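Local coordinates for uncharacterized protein (PDB 5JVK) that probably hydrolyses glycosidic bonds in carbohydrates, as a family 39 glycoside hydrolase of a gut Bacteroides, at residues A[295-300]-A[357-362]; A[444-449]-A[491-496]; A[109-114]-A[375-380]; A[455-460]-A[485-490]. All coordinates share one frame; numbering follows the deposited sequence.

Interaction 1. Residues A[295-300]-A[357-362]; sequences TPDFGY and LARTYL
Arg359, on helix 350-366, takes hold of one oxygen of Asp297 in loop 295-300. Its CG stands anti to the carbonyl carbon, and the chain then bends at chi3 (64°), so that the guanidinium turns its NE-NH2 edge to the acid. In this salt bridge NH2 of Arg359 lies 2.9 Å and NE of Arg359 3.0 Å from OD2 of Asp297. OD2 lies close to the guanidinium plane, yet the carboxylate is turned 84° against that plane; NE meets the syn lone pair of OD2, while NH2 comes from above the carboxylate. Proline suits position 296 because its rigid ring packs without needing a polar partner: CG of Pro296 rests 3.8 Å from CB of Arg359. CG2 of Thr295 touches NH2 of Arg359, and OG1 of Thr295 accepts from the backbone N of Phe298 at 3.1 Å, an ST motif probably helping to steady the turn carrying Asp297. Thr360 OG1 bonds back to Tyr356 O. OD1 of Asp297 forms a salt bridge with Lys430 NZ and a hydrogen bond with Trp446 NE1, Arg359 NH1 one with Ile491 O; this buried ion pair ties a barrel loop and helix 350-366 to strands 429-436 and 439-447 of the C-terminal sheet.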
loop_
_atom_site.group_PDB
_atom_site.type_symbol
_atom_site.label_atom_id
_atom_site.label_comp_id
_atom_site.label_asym_id
_atom_site.label_seq_id
_atom_site.Cartn_x
_atom_site.Cartn_y
_atom_site.Cartn_z
ATOM N N THR A 295 11.476 -12.237 -1.296
ATOM C CA THR A 295 10.165 -12.477 -0.688
ATOM C C THR A 295 10.040 -11.736 0.651
ATOM O O THR A 295 11.049 -11.455 1.300
ATOM C CB THR A 295 9.907 -13.977 -0.403
ATOM O OG1 THR A 295 10.854 -14.462 0.559
ATOM C CG2 THR A 295 9.989 -14.811 -1.672
ATOM N N PRO A 296 8.801 -11.424 1.072
ATOM C CA PRO A 296 8.600 -10.940 2.435
ATOM C C PRO A 296 8.742 -12.047 3.485
ATOM O O PRO A 296 8.973 -11.743 4.650
ATOM C CB PRO A 296 7.167 -10.409 2.406
ATOM C CG PRO A 296 6.492 -11.238 1.373
ATOM C CD PRO A 296 7.533 -11.480 0.319
ATOM N N ASP A 297 8.593 -13.307 3.076
ATOM C CA ASP A 297 8.736 -14.459 3.971
ATOM C C ASP A 297 10.157 -14.577 4.511
ATOM O O ASP A 297 10.360 -14.635 5.727
ATOM C CB ASP A 297 8.379 -15.768 3.249
ATOM C CG ASP A 297 6.957 -15.779 2.695
ATOM O OD1 ASP A 297 6.158 -16.654 3.095
ATOM O OD2 ASP A 297 6.650 -14.912 1.847
ATOM N N PHE A 298 11.127 -14.614 3.595
ATOM C CA PHE A 298 12.539 -14.849 3.930
ATOM C C PHE A 298 13.455 -13.628 3.799
ATOM O O PHE A 298 14.476 -13.561 4.492
ATOM C CB PHE A 298 13.102 -15.982 3.073
ATOM C CG PHE A 298 12.311 -17.260 3.140
ATOM C CD1 PHE A 298 11.838 -17.761 4.355
ATOM C CD2 PHE A 298 12.070 -17.994 1.982
ATOM C CE1 PHE A 298 11.123 -18.951 4.402
ATOM C CE2 PHE A 298 11.356 -19.184 2.026
ATOM C CZ PHE A 298 10.880 -19.662 3.237
ATOM N N GLY A 299 13.121 -12.683 2.919
ATOM C CA GLY A 299 13.867 -11.424 2.808
ATOM C C GLY A 299 15.349 -11.574 2.494
ATOM O O GLY A 299 15.720 -12.353 1.616
ATOM N N TYR A 300 16.194 -10.832 3.214
ATOM C CA TYR A 300 17.645 -10.850 2.993
ATOM C C TYR A 300 18.444 -10.824 4.298
ATOM O O TYR A 300 17.953 -10.377 5.335
ATOM C CB TYR A 300 18.068 -9.678 2.094
ATOM C CG TYR A 300 17.944 -8.318 2.743
ATOM C CD1 TYR A 300 16.717 -7.654 2.792
ATOM C CD2 TYR A 300 19.055 -7.688 3.308
ATOM C CE1 TYR A 300 16.600 -6.403 3.388
ATOM C CE2 TYR A 300 18.949 -6.440 3.908
ATOM C CZ TYR A 300 17.721 -5.800 3.947
ATOM O OH TYR A 300 17.617 -4.563 4.541
ATOM N N LEU A 357 2.722 -8.381 -2.433
ATOM C CA LEU A 357 1.804 -7.418 -1.816
ATOM C C LEU A 357 0.825 -8.127 -0.881
ATOM O O LEU A 357 0.686 -7.741 0.276
ATOM C CB LEU A 357 1.035 -6.629 -2.881
ATOM C CG LEU A 357 0.163 -5.458 -2.391
ATOM C CD1 LEU A 357 0.127 -4.353 -3.437
ATOM C CD2 LEU A 357 -1.260 -5.876 -2.031
ATOM N N ALA A 358 0.154 -9.156 -1.391
ATOM C CA ALA A 358 -0.796 -9.934 -0.592
ATOM C C ALA A 358 -0.111 -10.573 0.607
ATOM O O ALA A 358 -0.631 -10.525 1.723
ATOM C CB ALA A 358 -1.455 -11.007 -1.443
ATOM N N ARG A 359 1.058 -11.159 0.363
ATOM C CA ARG A 359 1.842 -11.812 1.410
ATOM C C ARG A 359 2.334 -10.850 2.491
ATOM O O ARG A 359 2.366 -11.215 3.669
ATOM C CB ARG A 359 3.001 -12.616 0.794
ATOM C CG ARG A 359 2.525 -13.963 0.284
ATOM C CD ARG A 359 3.336 -14.553 -0.854
ATOM N NE ARG A 359 4.717 -14.865 -0.506
ATOM C CZ ARG A 359 5.554 -15.561 -1.278
ATOM N NH1 ARG A 359 5.167 -16.049 -2.458
ATOM N NH2 ARG A 359 6.796 -15.785 -0.865
ATOM N N THR A 360 2.692 -9.627 2.097
ATOM C CA THR A 360 3.067 -8.578 3.058
ATOM C C THR A 360 1.947 -8.298 4.061
ATOM O O THR A 360 2.181 -8.301 5.269
ATOM C CB THR A 360 3.453 -7.257 2.350
ATOM O OG1 THR A 360 4.646 -7.460 1.591
ATOM C CG2 THR A 360 3.694 -6.123 3.349
ATOM N N TYR A 361 0.740 -8.061 3.559
ATOM C CA TYR A 361 -0.389 -7.714 4.429
ATOM C C TYR A 361 -0.910 -8.910 5.230
ATOM O O TYR A 361 -1.350 -8.746 6.370
ATOM C CB TYR A 361 -1.506 -7.035 3.629
ATOM C CG TYR A 361 -1.114 -5.653 3.157
ATOM C CD1 TYR A 361 -0.903 -4.627 4.072
ATOM C CD2 TYR A 361 -0.937 -5.369 1.803
ATOM C CE1 TYR A 361 -0.536 -3.358 3.658
ATOM C CE2 TYR A 361 -0.569 -4.099 1.375
ATOM C CZ TYR A 361 -0.371 -3.095 2.310
ATOM O OH TYR A 361 -0.007 -1.831 1.912
ATOM N N LEU A 362 -0.836 -10.105 4.645
ATOM C CA LEU A 362 -1.180 -11.335 5.359
ATOM C C LEU A 362 -0.179 -11.639 6.474
ATOM O O LEU A 362 -0.584 -11.955 7.594
ATOM C CB LEU A 362 -1.290 -12.518 4.392
ATOM C CG LEU A 362 -2.492 -12.452 3.444
ATOM C CD1 LEU A 362 -2.302 -13.380 2.251
ATOM C CD2 LEU A 362 -3.790 -12.774 4.167
#

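Interaction 2. Residues A[444-449]-A[491-496]; sequences TAWTTK and ILPQYL
Strands 444-447 and 494-496 run antiparallel, their axes 4.8 Å apart at closest and their directions at 149°. Ala445 and Gln494 form the hydrogen-bonded pair: N of Ala445 lies 2.9 Å from O of Gln494, and N of Gln494 lies 3.0 Å from O of Ala445. Thr444 and Tyr495 make the neighbouring non-hydrogen-bonded pair. With OG1 anti to its backbone N (chi1 -175°), Thr444 gives a second bond to Gln494 O, 3.2 Å from OG1 and approached from above the carbonyl plane. OG1 of Thr444 lies 3.4 Å from CE1 of Tyr495, whose side chain runs alongside. Trp446 and Pro493 lie side by side, CE3 of the indole 4.0 Å from CG of the proline; a flat ring against a compact one suits this buried place, while NE1 of Trp446 bonds to Asp297. An alanine in place of Thr444 would remove the hydroxyl and methyl, and would probably cost Gln494 O its second donor and loosen the packing against Tyr495. Nearby, a water bridges Ala445 O, Leu492 O and Gln494 NE2. Polar side chain and water thus satisfy backbone carbonyls in this buried part of the sheet, probably lowering the cost of burying them where strand 494-496 begins.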
loop_
_atom_site.group_PDB
_atom_site.type_symbol
_atom_site.label_atom_id
_atom_site.label_comp_id
_atom_site.label_asym_id
_atom_site.label_seq_id
_atom_site.Cartn_x
_atom_site.Cartn_y
_atom_site.Cartn_z
ATOM N N THR A 444 -5.634 -18.834 4.697
ATOM C CA THR A 444 -4.864 -18.479 3.502
ATOM C C THR A 444 -3.729 -19.472 3.327
ATOM O O THR A 444 -3.199 -19.982 4.311
ATOM C CB THR A 444 -4.314 -17.037 3.532
ATOM O OG1 THR A 444 -3.683 -16.748 2.277
ATOM C CG2 THR A 444 -3.307 -16.821 4.664
ATOM N N ALA A 445 -3.360 -19.740 2.078
ATOM C CA ALA A 445 -2.306 -20.706 1.781
ATOM C C ALA A 445 -1.489 -20.296 0.566
ATOM O O ALA A 445 -2.042 -19.868 -0.445
ATOM C CB ALA A 445 -2.900 -22.090 1.576
ATOM N N TRP A 446 -0.171 -20.422 0.684
ATOM C CA TRP A 446 0.747 -20.159 -0.417
ATOM C C TRP A 446 2.042 -20.939 -0.230
ATOM O O TRP A 446 2.303 -21.479 0.849
ATOM C CB TRP A 446 1.032 -18.652 -0.548
ATOM C CG TRP A 446 1.925 -18.039 0.512
ATOM C CD1 TRP A 446 3.288 -18.012 0.519
ATOM C CD2 TRP A 446 1.507 -17.334 1.687
ATOM N NE1 TRP A 446 3.746 -17.351 1.629
ATOM C CE2 TRP A 446 2.674 -16.928 2.366
ATOM C CE3 TRP A 446 0.257 -17.018 2.238
ATOM C CZ2 TRP A 446 2.633 -16.213 3.568
ATOM C CZ3 TRP A 446 0.217 -16.304 3.436
ATOM C CH2 TRP A 446 1.400 -15.912 4.087
ATOM N N THR A 447 2.840 -20.986 -1.291
ATOM C CA THR A 447 4.172 -21.578 -1.244
ATOM C C THR A 447 5.204 -20.527 -1.632
ATOM O O THR A 447 4.932 -19.657 -2.461
ATOM C CB THR A 447 4.296 -22.828 -2.152
ATOM O OG1 THR A 447 5.615 -23.380 -2.032
ATOM C CG2 THR A 447 4.014 -22.522 -3.625
ATOM N N THR A 448 6.383 -20.611 -1.016
ATOM C CA THR A 448 7.529 -19.792 -1.404
ATOM C C THR A 448 8.233 -20.327 -2.664
ATOM O O THR A 448 9.019 -19.611 -3.281
ATOM C CB THR A 448 8.550 -19.681 -0.254
ATOM O OG1 THR A 448 8.973 -20.988 0.154
ATOM C CG2 THR A 448 7.928 -18.962 0.934
ATOM N N LYS A 449 7.957 -21.576 -3.042
ATOM C CA LYS A 449 8.587 -22.183 -4.218
ATOM C C LYS A 449 8.018 -21.605 -5.516
ATOM O O LYS A 449 6.807 -21.650 -5.740
ATOM C CB LYS A 449 8.433 -23.708 -4.187
ATOM C CG LYS A 449 9.239 -24.357 -3.072
ATOM C CD LYS A 449 8.860 -25.808 -2.830
ATOM C CE LYS A 449 9.258 -26.712 -3.986
ATOM N NZ LYS A 449 9.346 -28.137 -3.557
ATOM N N ILE A 491 2.987 -19.046 -5.593
ATOM C CA ILE A 491 3.458 -17.836 -4.906
ATOM C C ILE A 491 2.305 -16.890 -4.538
ATOM O O ILE A 491 2.373 -16.200 -3.519
ATOM C CB ILE A 491 4.561 -17.084 -5.705
ATOM C CG1 ILE A 491 4.051 -16.565 -7.061
ATOM C CG2 ILE A 491 5.783 -17.980 -5.896
ATOM C CD1 ILE A 491 5.050 -15.691 -7.788
ATOM N N LEU A 492 1.255 -16.881 -5.361
ATOM C CA LEU A 492 0.060 -16.077 -5.122
ATOM C C LEU A 492 -0.828 -16.759 -4.081
ATOM O O LEU A 492 -1.232 -17.901 -4.287
ATOM C CB LEU A 492 -0.725 -15.911 -6.420
ATOM C CG LEU A 492 0.011 -15.214 -7.574
ATOM C CD1 LEU A 492 -0.507 -15.693 -8.924
ATOM C CD2 LEU A 492 -0.104 -13.703 -7.433
ATOM N N PRO A 493 -1.134 -16.075 -2.959
ATOM C CA PRO A 493 -1.986 -16.728 -1.964
ATOM C C PRO A 493 -3.394 -17.053 -2.455
ATOM O O PRO A 493 -3.972 -16.293 -3.236
ATOM C CB PRO A 493 -2.054 -15.703 -0.825
ATOM C CG PRO A 493 -0.823 -14.891 -0.976
ATOM C CD PRO A 493 -0.599 -14.795 -2.453
ATOM N N GLN A 494 -3.915 -18.189 -1.998
ATOM C CA GLN A 494 -5.319 -18.544 -2.172
ATOM C C GLN A 494 -5.950 -18.634 -0.793
ATOM O O GLN A 494 -5.244 -18.690 0.215
ATOM C CB GLN A 494 -5.471 -19.855 -2.947
ATOM C CG GLN A 494 -5.047 -21.113 -2.201
ATOM C CD GLN A 494 -4.850 -22.290 -3.131
ATOM O OE1 GLN A 494 -5.645 -23.226 -3.134
ATOM N NE2 GLN A 494 -3.791 -22.244 -3.933
ATOM N N TYR A 495 -7.279 -18.657 -0.760
ATOM C CA TYR A 495 -8.037 -18.479 0.470
ATOM C C TYR A 495 -9.192 -19.475 0.587
ATOM O O TYR A 495 -9.918 -19.702 -0.383
ATOM C CB TYR A 495 -8.596 -17.054 0.524
ATOM C CG TYR A 495 -7.589 -15.968 0.204
ATOM C CD1 TYR A 495 -6.765 -15.442 1.195
ATOM C CD2 TYR A 495 -7.462 -15.471 -1.091
ATOM C CE1 TYR A 495 -5.843 -14.444 0.906
ATOM C CE2 TYR A 495 -6.547 -14.474 -1.392
ATOM C CZ TYR A 495 -5.736 -13.965 -0.391
ATOM O OH TYR A 495 -4.826 -12.980 -0.685
ATOM N N LEU A 496 -9.351 -20.059 1.777
ATOM C CA LEU A 496 -10.495 -20.908 2.109
ATOM C C LEU A 496 -11.409 -20.159 3.075
ATOM O O LEU A 496 -11.110 -20.064 4.263
ATOM C CB LEU A 496 -10.033 -22.220 2.747
ATOM C CG LEU A 496 -9.365 -23.253 1.837
ATOM C CD1 LEU A 496 -8.623 -24.290 2.667
ATOM C CD2 LEU A 496 -10.389 -23.927 0.934
HETATM O O HOH W 1 -1.431 -20.489 -3.225
#

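Interaction 3. Residues A[109-114]-A[375-380]; sequences CVHPPK and WYDFQN
Cys109 N is best held, by one short, straight bond to O of Trp375, 2.7 Å away in the carbonyl plane. Cys109 O has one bond, from N of Phe378 at 2.9 Å, nearly along the C=O axis but bent at the hydrogen. Cys109 CB packs 3.7 Å from CD1 of Tyr376, and its SG sits at the edge of that ring; a small side chain suits this buried place. Tyr376 CG is anti to its backbone N (chi1 -170°), which carries its hydroxyl to His111. NE2 of His111 donates in its ring plane to OH of Tyr376, 3.1 Å away, the ring planes 82° apart. Asp377, after a cis peptide bond, lays CB over the centre of the Tyr376 ring, and OD2 beside CD2 of His111. A glycerol, probably from the crystallisation liquor, lies about 3 Å from the His111 side chain, consistent with a pocket. Strands 106-109 and 373-375 close the (β/α)8 barrel, and these loops line its C-terminal mouth, where glycoside hydrolases of this fold hold their active sites.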
loop_
_atom_site.group_PDB
_atom_site.type_symbol
_atom_site.label_atom_id
_atom_site.label_comp_id
_atom_site.label_asym_id
_atom_site.label_seq_id
_atom_site.Cartn_x
_atom_site.Cartn_y
_atom_site.Cartn_z
ATOM N N CYS A 109 1.161 4.812 -0.532
ATOM C CA CYS A 109 1.832 6.086 -0.813
ATOM C C CYS A 109 1.298 6.661 -2.115
ATOM O O CYS A 109 1.258 5.964 -3.129
ATOM C CB CYS A 109 3.347 5.897 -0.893
ATOM S SG CYS A 109 4.084 5.461 0.698
ATOM N N VAL A 110 0.887 7.929 -2.076
ATOM C CA VAL A 110 0.218 8.585 -3.201
ATOM C C VAL A 110 0.906 9.909 -3.537
ATOM O O VAL A 110 0.915 10.840 -2.725
ATOM C CB VAL A 110 -1.273 8.867 -2.892
ATOM C CG1 VAL A 110 -1.992 9.382 -4.137
ATOM C CG2 VAL A 110 -1.958 7.618 -2.353
ATOM N N HIS A 111 1.477 9.979 -4.736
ATOM C CA HIS A 111 1.976 11.236 -5.291
ATOM C C HIS A 111 0.812 11.967 -5.972
ATOM O O HIS A 111 -0.206 11.338 -6.280
ATOM C CB HIS A 111 3.094 10.972 -6.297
ATOM C CG HIS A 111 4.266 10.248 -5.716
ATOM N ND1 HIS A 111 5.096 10.814 -4.773
ATOM C CD2 HIS A 111 4.745 9.004 -5.936
ATOM C CE1 HIS A 111 6.038 9.951 -4.441
ATOM N NE2 HIS A 111 5.848 8.844 -5.134
ATOM N N PRO A 112 0.949 13.292 -6.206
ATOM C CA PRO A 112 -0.102 14.033 -6.919
ATOM C C PRO A 112 -0.417 13.425 -8.297
ATOM O O PRO A 112 0.518 13.043 -9.011
ATOM C CB PRO A 112 0.500 15.432 -7.078
ATOM C CG PRO A 112 1.451 15.562 -5.944
ATOM C CD PRO A 112 2.024 14.190 -5.740
ATOM N N PRO A 113 -1.713 13.303 -8.658
ATOM C CA PRO A 113 -2.035 12.807 -10.002
ATOM C C PRO A 113 -1.555 13.751 -11.104
ATOM O O PRO A 113 -1.590 14.971 -10.927
ATOM C CB PRO A 113 -3.566 12.722 -9.996
ATOM C CG PRO A 113 -3.943 12.631 -8.562
ATOM C CD PRO A 113 -2.921 13.437 -7.823
ATOM N N LYS A 114 -1.125 13.181 -12.227
ATOM C CA LYS A 114 -0.585 13.962 -13.350
ATOM C C LYS A 114 -1.691 14.728 -14.082
ATOM O O LYS A 114 -1.471 15.852 -14.540
ATOM C CB LYS A 114 0.157 13.058 -14.345
ATOM C CG LYS A 114 1.307 12.240 -13.761
ATOM C CD LYS A 114 2.456 13.111 -13.281
ATOM C CE LYS A 114 3.654 12.265 -12.876
ATOM N NZ LYS A 114 4.859 13.106 -12.633
ATOM N N TRP A 375 1.925 0.823 1.278
ATOM C CA TRP A 375 2.549 0.345 0.051
ATOM C C TRP A 375 3.146 1.506 -0.733
ATOM O O TRP A 375 2.466 2.510 -0.958
ATOM C CB TRP A 375 1.537 -0.385 -0.835
ATOM C CG TRP A 375 2.118 -0.838 -2.143
ATOM C CD1 TRP A 375 2.130 -0.148 -3.322
ATOM C CD2 TRP A 375 2.786 -2.077 -2.399
ATOM N NE1 TRP A 375 2.760 -0.883 -4.296
ATOM C CE2 TRP A 375 3.172 -2.072 -3.756
ATOM C CE3 TRP A 375 3.091 -3.195 -1.613
ATOM C CZ2 TRP A 375 3.842 -3.143 -4.347
ATOM C CZ3 TRP A 375 3.759 -4.259 -2.201
ATOM C CH2 TRP A 375 4.125 -4.225 -3.557
ATOM N N TYR A 376 4.408 1.366 -1.143
ATOM C CA TYR A 376 5.030 2.303 -2.074
ATOM C C TYR A 376 5.040 1.668 -3.467
ATOM O O TYR A 376 5.665 0.625 -3.639
ATOM C CB TYR A 376 6.460 2.671 -1.660
ATOM C CG TYR A 376 6.982 3.810 -2.500
ATOM C CD1 TYR A 376 6.731 5.131 -2.138
ATOM C CD2 TYR A 376 7.667 3.572 -3.694
ATOM C CE1 TYR A 376 7.172 6.185 -2.924
ATOM C CE2 TYR A 376 8.115 4.620 -4.487
ATOM C CZ TYR A 376 7.865 5.924 -4.098
ATOM O OH TYR A 376 8.304 6.971 -4.872
ATOM N N ASP A 377 4.356 2.238 -4.465
ATOM C CA ASP A 377 3.405 3.355 -4.342
ATOM C C ASP A 377 2.180 3.057 -5.214
ATOM O O ASP A 377 2.096 1.977 -5.811
ATOM C CB ASP A 377 4.074 4.702 -4.689
ATOM C CG ASP A 377 4.661 4.751 -6.100
ATOM O OD1 ASP A 377 4.611 3.751 -6.850
ATOM O OD2 ASP A 377 5.190 5.822 -6.457
ATOM N N PHE A 378 1.228 3.987 -5.272
ATOM C CA PHE A 378 -0.049 3.717 -5.934
ATOM C C PHE A 378 0.064 3.634 -7.451
ATOM O O PHE A 378 -0.417 2.674 -8.055
ATOM C CB PHE A 378 -1.106 4.755 -5.556
ATOM C CG PHE A 378 -2.476 4.406 -6.052
ATOM C CD1 PHE A 378 -3.104 5.179 -7.022
ATOM C CD2 PHE A 378 -3.122 3.262 -5.583
ATOM C CE1 PHE A 378 -4.363 4.837 -7.486
ATOM C CE2 PHE A 378 -4.378 2.914 -6.050
ATOM C CZ PHE A 378 -4.999 3.703 -7.002
ATOM N N GLN A 379 0.701 4.634 -8.051
ATOM C CA GLN A 379 0.818 4.727 -9.505
ATOM C C GLN A 379 2.283 4.751 -9.923
ATOM O O GLN A 379 3.114 5.335 -9.231
ATOM C CB GLN A 379 0.099 5.983 -10.014
ATOM C CG GLN A 379 0.084 6.106 -11.531
ATOM C CD GLN A 379 -0.973 7.064 -12.051
ATOM O OE1 GLN A 379 -1.324 8.041 -11.392
ATOM N NE2 GLN A 379 -1.480 6.788 -13.247
ATOM N N ASN A 380 2.586 4.104 -11.051
ATOM C CA ASN A 380 3.913 4.179 -11.670
ATOM C C ASN A 380 4.302 5.635 -11.913
ATOM O O ASN A 380 3.554 6.380 -12.545
ATOM C CB ASN A 380 3.943 3.419 -13.010
ATOM C CG ASN A 380 4.089 1.913 -12.844
ATOM O OD1 ASN A 380 4.292 1.401 -11.741
ATOM N ND2 ASN A 380 3.995 1.194 -13.956
HETATM O O HOH W 2 1.370 7.218 -6.676
#

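Interaction 4. Residues A[455-460]-A[485-490]; sequences IRVKAP and LVLNLS
Over one face of the Arg456 guanidinium lies CG2 of Val486, 3.8 Å above the plane and offset toward its rim, while NE forms a salt bridge with Asp481. The two residues are a non-hydrogen-bonded pair of an antiparallel two-stranded sheet formed by strands 453-458 and 484-489. Arginine suits this exposed side because its extended chain runs beside the valine before ending in charge. Hydrogen-bonded pairs flank it: Ile455 N lies 2.9 Å from Leu487 O and Leu487 N lies 2.8 Å from Ile455 O, while Val457 and Leu485 exchange two further bonds. Ile455, Val457, Leu485 and Leu487 put their branched apolar side chains on the other side; Ile455 packs on strand 429-436, Leu485 on 494-498, and Leu487 on 439-447 and 494-498. CG2 of Val457 meets CD1 of Leu487 at 4.0 Å. Leu485 is also touched by Ala459 and Pro460, where the chain leaves the strand. Ile455 holds CG1 in the crowded position between backbone N and carbonyl carbon (chi1 60°), which swings it across to Leu489. An alanine at Ile455 would remove CG1, CG2 and CD1, and would probably leave Leu489 without this apolar neighbour. CG1 of Ile455 approaches CD1 of Leu489 to 3.7 Å.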
loop_
_atom_site.group_PDB
_atom_site.type_symbol
_atom_site.label_atom_id
_atom_site.label_comp_id
_atom_site.label_asym_id
_atom_site.label_seq_id
_atom_site.Cartn_x
_atom_site.Cartn_y
_atom_site.Cartn_z
ATOM N N ILE A 455 -0.112 -29.621 -1.768
ATOM C CA ILE A 455 -0.186 -30.145 -0.400
ATOM C C ILE A 455 -1.591 -30.649 -0.079
ATOM O O ILE A 455 -2.562 -30.301 -0.752
ATOM C CB ILE A 455 0.249 -29.110 0.670
ATOM C CG1 ILE A 455 -0.636 -27.855 0.645
ATOM C CG2 ILE A 455 1.709 -28.722 0.479
ATOM C CD1 ILE A 455 -0.625 -27.098 1.952
ATOM N N ARG A 456 -1.672 -31.469 0.963
ATOM C CA ARG A 456 -2.928 -32.017 1.447
ATOM C C ARG A 456 -3.121 -31.567 2.881
ATOM O O ARG A 456 -2.386 -31.994 3.756
ATOM C CB ARG A 456 -2.901 -33.540 1.348
ATOM C CG ARG A 456 -3.101 -34.021 -0.072
ATOM C CD ARG A 456 -2.713 -35.475 -0.266
ATOM N NE ARG A 456 -3.216 -35.971 -1.549
ATOM C CZ ARG A 456 -2.696 -35.689 -2.749
ATOM N NH1 ARG A 456 -1.619 -34.911 -2.885
ATOM N NH2 ARG A 456 -3.264 -36.200 -3.841
ATOM N N VAL A 457 -4.091 -30.686 3.106
ATOM C CA VAL A 457 -4.409 -30.180 4.441
ATOM C C VAL A 457 -5.690 -30.852 4.902
ATOM O O VAL A 457 -6.667 -30.880 4.152
ATOM C CB VAL A 457 -4.630 -28.652 4.428
ATOM C CG1 VAL A 457 -4.845 -28.124 5.844
ATOM C CG2 VAL A 457 -3.455 -27.948 3.759
ATOM N N LYS A 458 -5.692 -31.389 6.123
ATOM C CA LYS A 458 -6.904 -31.989 6.683
ATOM C C LYS A 458 -7.973 -30.912 6.832
ATOM O O LYS A 458 -7.686 -29.828 7.336
ATOM C CB LYS A 458 -6.645 -32.652 8.038
ATOM C CG LYS A 458 -7.914 -33.191 8.689
ATOM C CD LYS A 458 -7.639 -34.192 9.796
ATOM C CE LYS A 458 -8.945 -34.733 10.361
ATOM N NZ LYS A 458 -8.763 -35.389 11.685
ATOM N N ALA A 459 -9.192 -31.231 6.392
ATOM C CA ALA A 459 -10.315 -30.288 6.378
ATOM C C ALA A 459 -10.621 -29.758 7.787
ATOM O O ALA A 459 -11.189 -30.490 8.606
ATOM C CB ALA A 459 -11.552 -30.952 5.783
ATOM N N PRO A 460 -10.241 -28.491 8.075
ATOM C CA PRO A 460 -10.381 -27.966 9.439
ATOM C C PRO A 460 -11.836 -27.656 9.826
ATOM O O PRO A 460 -12.220 -27.862 10.979
ATOM C CB PRO A 460 -9.515 -26.705 9.414
ATOM C CG PRO A 460 -9.540 -26.247 7.998
ATOM C CD PRO A 460 -9.771 -27.453 7.133
ATOM N N LEU A 485 -8.067 -31.679 1.993
ATOM C CA LEU A 485 -8.195 -30.746 0.883
ATOM C C LEU A 485 -6.878 -30.727 0.111
ATOM O O LEU A 485 -5.835 -30.418 0.684
ATOM C CB LEU A 485 -8.532 -29.343 1.390
ATOM C CG LEU A 485 -9.795 -29.229 2.244
ATOM C CD1 LEU A 485 -9.934 -27.821 2.799
ATOM C CD2 LEU A 485 -11.029 -29.615 1.446
ATOM N N VAL A 486 -6.934 -31.068 -1.179
ATOM C CA VAL A 486 -5.758 -31.045 -2.054
ATOM C C VAL A 486 -5.621 -29.634 -2.613
ATOM O O VAL A 486 -6.443 -29.218 -3.429
ATOM C CB VAL A 486 -5.874 -32.061 -3.218
ATOM C CG1 VAL A 486 -4.601 -32.070 -4.059
ATOM C CG2 VAL A 486 -6.176 -33.458 -2.690
ATOM N N LEU A 487 -4.594 -28.908 -2.165
ATOM C CA LEU A 487 -4.360 -27.516 -2.569
ATOM C C LEU A 487 -3.140 -27.407 -3.474
ATOM O O LEU A 487 -2.057 -27.868 -3.111
ATOM C CB LEU A 487 -4.139 -26.629 -1.342
ATOM C CG LEU A 487 -5.266 -26.558 -0.311
ATOM C CD1 LEU A 487 -4.850 -25.665 0.848
ATOM C CD2 LEU A 487 -6.554 -26.051 -0.939
ATOM N N ASN A 488 -3.323 -26.784 -4.637
ATOM C CA ASN A 488 -2.240 -26.539 -5.586
ATOM C C ASN A 488 -1.685 -25.144 -5.344
ATOM O O ASN A 488 -2.194 -24.160 -5.881
ATOM C CB ASN A 488 -2.743 -26.690 -7.021
ATOM C CG ASN A 488 -3.186 -28.109 -7.330
ATOM O OD1 ASN A 488 -2.452 -29.067 -7.082
ATOM N ND2 ASN A 488 -4.398 -28.252 -7.865
ATOM N N LEU A 489 -0.637 -25.076 -4.526
ATOM C CA LEU A 489 -0.094 -23.807 -4.060
ATOM C C LEU A 489 0.766 -23.134 -5.121
ATOM O O LEU A 489 1.502 -23.797 -5.857
ATOM C CB LEU A 489 0.738 -24.007 -2.788
ATOM C CG LEU A 489 0.061 -24.676 -1.587
ATOM C CD1 LEU A 489 1.016 -24.678 -0.403
ATOM C CD2 LEU A 489 -1.242 -23.984 -1.214
ATOM N N SER A 490 0.649 -21.810 -5.188
ATOM C CA SER A 490 1.557 -20.965 -5.949
ATOM C C SER A 490 2.111 -19.874 -5.035
ATOM O O SER A 490 1.751 -19.788 -3.855
ATOM C CB SER A 490 0.832 -20.337 -7.148
ATOM O OG SER A 490 -0.083 -19.332 -6.746
#

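Along the chain, interaction 3 spans the barrel from its first strand to its last, and interaction 1 falls within that span; interaction 2 follows, with interaction 4 between its segments. Interactions 1 and 3, with centres about 21 Å apart, meet through helix 350-366, whose Leu357 and Tyr361 touch Trp375. Polar bonds join interactions 1 and 2 (centres about 11 Å apart), and so barrel to C-terminal β-domain. Interactions 2 and 4, centres about 10 Å apart, share that β-domain, with consecutive strands 439-447 and 453-458, then 484-489 and 494-498, and Thr447 N bonds to Ser490 O. Successive touches 3-1-2-4 link barrel to outlying sheet, although the centres of 3 and 4 are about 37 Å apart.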